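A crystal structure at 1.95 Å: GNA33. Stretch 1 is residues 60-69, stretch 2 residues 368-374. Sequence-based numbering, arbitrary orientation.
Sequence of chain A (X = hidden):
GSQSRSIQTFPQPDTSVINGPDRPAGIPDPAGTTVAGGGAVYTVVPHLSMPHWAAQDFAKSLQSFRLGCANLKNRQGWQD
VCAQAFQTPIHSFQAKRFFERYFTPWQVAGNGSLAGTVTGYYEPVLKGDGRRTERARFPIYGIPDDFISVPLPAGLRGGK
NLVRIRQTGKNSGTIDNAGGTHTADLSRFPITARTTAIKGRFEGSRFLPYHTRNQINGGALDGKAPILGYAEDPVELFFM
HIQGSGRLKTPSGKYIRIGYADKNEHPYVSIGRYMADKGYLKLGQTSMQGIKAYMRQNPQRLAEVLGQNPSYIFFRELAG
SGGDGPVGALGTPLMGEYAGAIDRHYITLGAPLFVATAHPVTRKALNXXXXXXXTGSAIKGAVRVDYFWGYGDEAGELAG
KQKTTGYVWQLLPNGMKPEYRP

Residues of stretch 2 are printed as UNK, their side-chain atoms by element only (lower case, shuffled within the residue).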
# COMPACT_ATOMS: atom_id res chain seq x y z
N LYS A 60 -17.94 1.41 11.45
CA LYS A 60 -16.59 1.64 10.97
C LYS A 60 -16.36 0.98 9.59
O LYS A 60 -15.75 1.62 8.72
CB LYS A 60 -15.54 1.23 12.03
CG LYS A 60 -15.34 2.31 13.07
CD LYS A 60 -14.35 1.95 14.17
CE LYS A 60 -14.44 2.93 15.35
NZ LYS A 60 -15.88 3.14 15.84
N SER A 61 -16.88 -0.24 9.37
CA SER A 61 -16.76 -0.88 8.05
C SER A 61 -17.51 -0.07 7.01
O SER A 61 -17.04 0.06 5.87
CB SER A 61 -17.33 -2.32 8.04
OG SER A 61 -16.79 -3.09 9.10
N LEU A 62 -18.66 0.48 7.40
CA LEU A 62 -19.44 1.34 6.47
C LEU A 62 -18.69 2.62 6.11
O LEU A 62 -18.66 2.99 4.94
CB LEU A 62 -20.87 1.62 6.95
CG LEU A 62 -21.78 2.48 6.03
CD1 LEU A 62 -22.00 1.83 4.66
CD2 LEU A 62 -23.11 2.76 6.68
N GLN A 63 -18.10 3.31 7.10
CA GLN A 63 -17.20 4.44 6.82
C GLN A 63 -16.14 4.05 5.78
O GLN A 63 -15.92 4.75 4.79
CB GLN A 63 -16.51 4.92 8.09
CG GLN A 63 -17.40 5.74 9.00
CD GLN A 63 -16.73 6.05 10.31
OE1 GLN A 63 -16.45 5.15 11.10
NE2 GLN A 63 -16.46 7.30 10.54
N SER A 64 -15.48 2.92 6.01
CA SER A 64 -14.39 2.48 5.14
C SER A 64 -14.92 2.20 3.72
O SER A 64 -14.33 2.66 2.73
CB SER A 64 -13.73 1.25 5.77
OG SER A 64 -12.56 0.86 5.10
N PHE A 65 -16.05 1.50 3.61
CA PHE A 65 -16.68 1.23 2.28
C PHE A 65 -17.04 2.50 1.50
O PHE A 65 -16.82 2.59 0.29
CB PHE A 65 -17.90 0.29 2.38
CG PHE A 65 -18.44 -0.16 1.03
CD1 PHE A 65 -17.67 -0.97 0.19
CD2 PHE A 65 -19.70 0.24 0.60
CE1 PHE A 65 -18.17 -1.37 -1.07
CE2 PHE A 65 -20.21 -0.16 -0.65
CZ PHE A 65 -19.45 -0.97 -1.48
N ARG A 66 -17.64 3.47 2.20
CA ARG A 66 -18.01 4.79 1.66
C ARG A 66 -16.83 5.55 1.08
O ARG A 66 -16.95 6.18 0.02
CB ARG A 66 -18.69 5.68 2.73
CG ARG A 66 -20.21 5.44 3.01
CD ARG A 66 -20.76 6.67 3.75
NE ARG A 66 -22.11 6.49 4.28
CZ ARG A 66 -22.82 7.44 4.90
NH1 ARG A 66 -22.31 8.66 5.04
NH2 ARG A 66 -24.03 7.17 5.36
N LEU A 67 -15.67 5.50 1.75
CA LEU A 67 -14.43 6.10 1.23
C LEU A 67 -14.00 5.46 -0.12
O LEU A 67 -13.62 6.16 -1.06
CB LEU A 67 -13.30 6.00 2.28
CG LEU A 67 -13.41 6.80 3.58
CD1 LEU A 67 -12.53 6.22 4.72
CD2 LEU A 67 -13.09 8.25 3.39
N GLY A 68 -14.05 4.13 -0.20
CA GLY A 68 -13.71 3.44 -1.44
C GLY A 68 -14.67 3.78 -2.58
O GLY A 68 -14.24 3.85 -3.73
N CYS A 69 -15.94 4.04 -2.26
CA CYS A 69 -16.98 4.35 -3.25
C CYS A 69 -16.79 5.60 -4.08
O CYS A 69 -17.34 5.69 -5.19
CB CYS A 69 -18.38 4.35 -2.62
SG CYS A 69 -19.03 2.71 -2.28
N UNK A 368 -12.57 -9.05 11.64
CA UNK A 368 -12.85 -7.71 11.19
C UNK A 368 -13.41 -7.70 9.78
O UNK A 368 -12.85 -8.35 8.91
c UNK A 368 -11.54 -6.88 11.19
n UNK A 368 -9.14 -3.98 14.32
c UNK A 368 -10.22 -4.38 15.01
n UNK A 368 -11.28 -4.91 14.41
c UNK A 368 -10.99 -6.53 12.58
n UNK A 368 -10.24 -4.26 16.35
c UNK A 368 -11.42 -5.12 12.97
N UNK A 369 -14.50 -6.97 9.56
CA UNK A 369 -14.89 -6.65 8.18
C UNK A 369 -14.13 -5.42 7.72
O UNK A 369 -14.51 -4.28 8.04
c UNK A 369 -18.35 -5.92 6.57
c UNK A 369 -16.85 -6.21 6.59
c UNK A 369 -16.40 -6.42 8.04
c UNK A 369 -16.53 -7.44 5.76
N UNK A 370 -13.07 -5.66 6.94
CA UNK A 370 -12.27 -4.60 6.31
C UNK A 370 -12.65 -4.40 4.85
O UNK A 370 -13.46 -5.13 4.34
c UNK A 370 -10.43 -5.12 7.98
c UNK A 370 -8.83 -6.09 5.26
c UNK A 370 -10.75 -4.88 6.46
c UNK A 370 -10.30 -6.04 5.57
N UNK A 371 -12.10 -3.37 4.21
CA UNK A 371 -12.25 -3.15 2.78
C UNK A 371 -10.92 -3.39 2.06
O UNK A 371 -9.88 -2.90 2.49
c UNK A 371 -12.79 -1.74 2.51
s UNK A 371 -15.53 -2.39 2.80
c UNK A 371 -14.08 -1.42 3.30
c UNK A 371 -16.02 -2.94 4.43
N UNK A 372 -10.99 -4.17 0.99
CA UNK A 372 -9.84 -4.52 0.17
C UNK A 372 -9.64 -3.44 -0.89
O UNK A 372 -10.20 -3.51 -2.00
c UNK A 372 -10.08 -5.86 -0.47
N UNK A 373 -8.87 -2.43 -0.53
CA UNK A 373 -8.80 -1.19 -1.30
C UNK A 373 -7.38 -0.88 -1.78
O UNK A 373 -7.13 0.18 -2.37
o UNK A 373 -10.44 1.53 1.50
n UNK A 373 -12.57 1.22 0.88
c UNK A 373 -9.34 -0.05 -0.46
c UNK A 373 -10.83 -0.13 -0.16
c UNK A 373 -11.27 0.95 0.81
N UNK A 374 -6.46 -1.81 -1.54
CA UNK A 374 -5.07 -1.61 -1.87
C UNK A 374 -4.42 -2.92 -2.32
O UNK A 374 -4.99 -4.00 -2.12
c UNK A 374 -4.35 -1.03 -0.65
o UNK A 374 -2.30 0.03 -0.08
c UNK A 374 -3.08 -0.24 -1.01
o UNK A 374 -2.84 0.10 -2.20
O HOH W 1 -10.51 2.42 3.98

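Position 368 carries seven side-chain atoms: three carbons, a nitrogen, then a carbon bearing two more nitrogens. That unbranched run into a guanidinium is arginine. Arg 368 leaves its CA sideways and makes no contact with the helix.

Position 369 has four carbons, forked at the second. Its CB points sideways, yet lies 3.5 Å from Ser 61 OG. The stronger link uses the backbone: Ser 61 OG donates a hydrogen bond to the O of 369 at 2.8 Å, so a helix side chain reaches the strand's backbone. The fork at the second carbon makes this residue leucine, Leu 369.

Position 370 also has four carbons, but the fork comes at the first and one arm is two carbons long: isoleucine. Ile 370 points away from the helix and takes no part in the contact.

At position 371 the chain is unbranched: two carbons, a sulfur, one carbon. It points toward the helix and gives up 77 Å² to it, the largest share of any residue here. The carbon between CB and the sulfur comes 3.3 Å from Ser 64 OG, the terminal carbon sits 3.5 Å from Ser 61 O, and the sulfur is 3.6 Å from Phe 65 CB. This is methionine. Met 371 SD stands 4.9 Å from the centroid of the Phe 65 ring, in an oblique approach.

Position 372 has a single side-chain carbon and is alanine, out of the helix's reach.

Position 373 shows three carbons, the third carrying one oxygen and one nitrogen. The nitrogen lies 2.9 Å from Ser 64 O and 3.4 Å from Gly 68 CA. The residue is glutamine. Gln 373 NE2 donates a hydrogen bond to Ser 64 O, a carbonyl that also accepts from Gly 68 N within the helix. A water donates to both Gln 373 OE1, at 2.6 Å, and Ser 64 OG, at 2.8 Å, joining the two side chains. Gly 68 supplies the space: an ideal CB there would clash with Gln 373 NE2 at 2.5 Å.

Position 374 has two carbons, the second with two oxygens: aspartate, again out of reach.

The contact follows a simple rule. Helix and strand run nearly parallel, 9° apart with axes 7.9 Å from each other at closest approach, and 369, 371 and 373 meet Ser 61, Phe 65 and Gly 68 in register. Gly 68 leaves room for the Gln 373 amide; methionine fills the middle, while one hydrogen bond joins Ser 61 to the carbonyl of Leu 369 and another joins Gln 373 to the carbonyl of Ser 64, on the two sides of Met 371 along the strand.

Stretch 2, residues 368-374: RLIMAQD
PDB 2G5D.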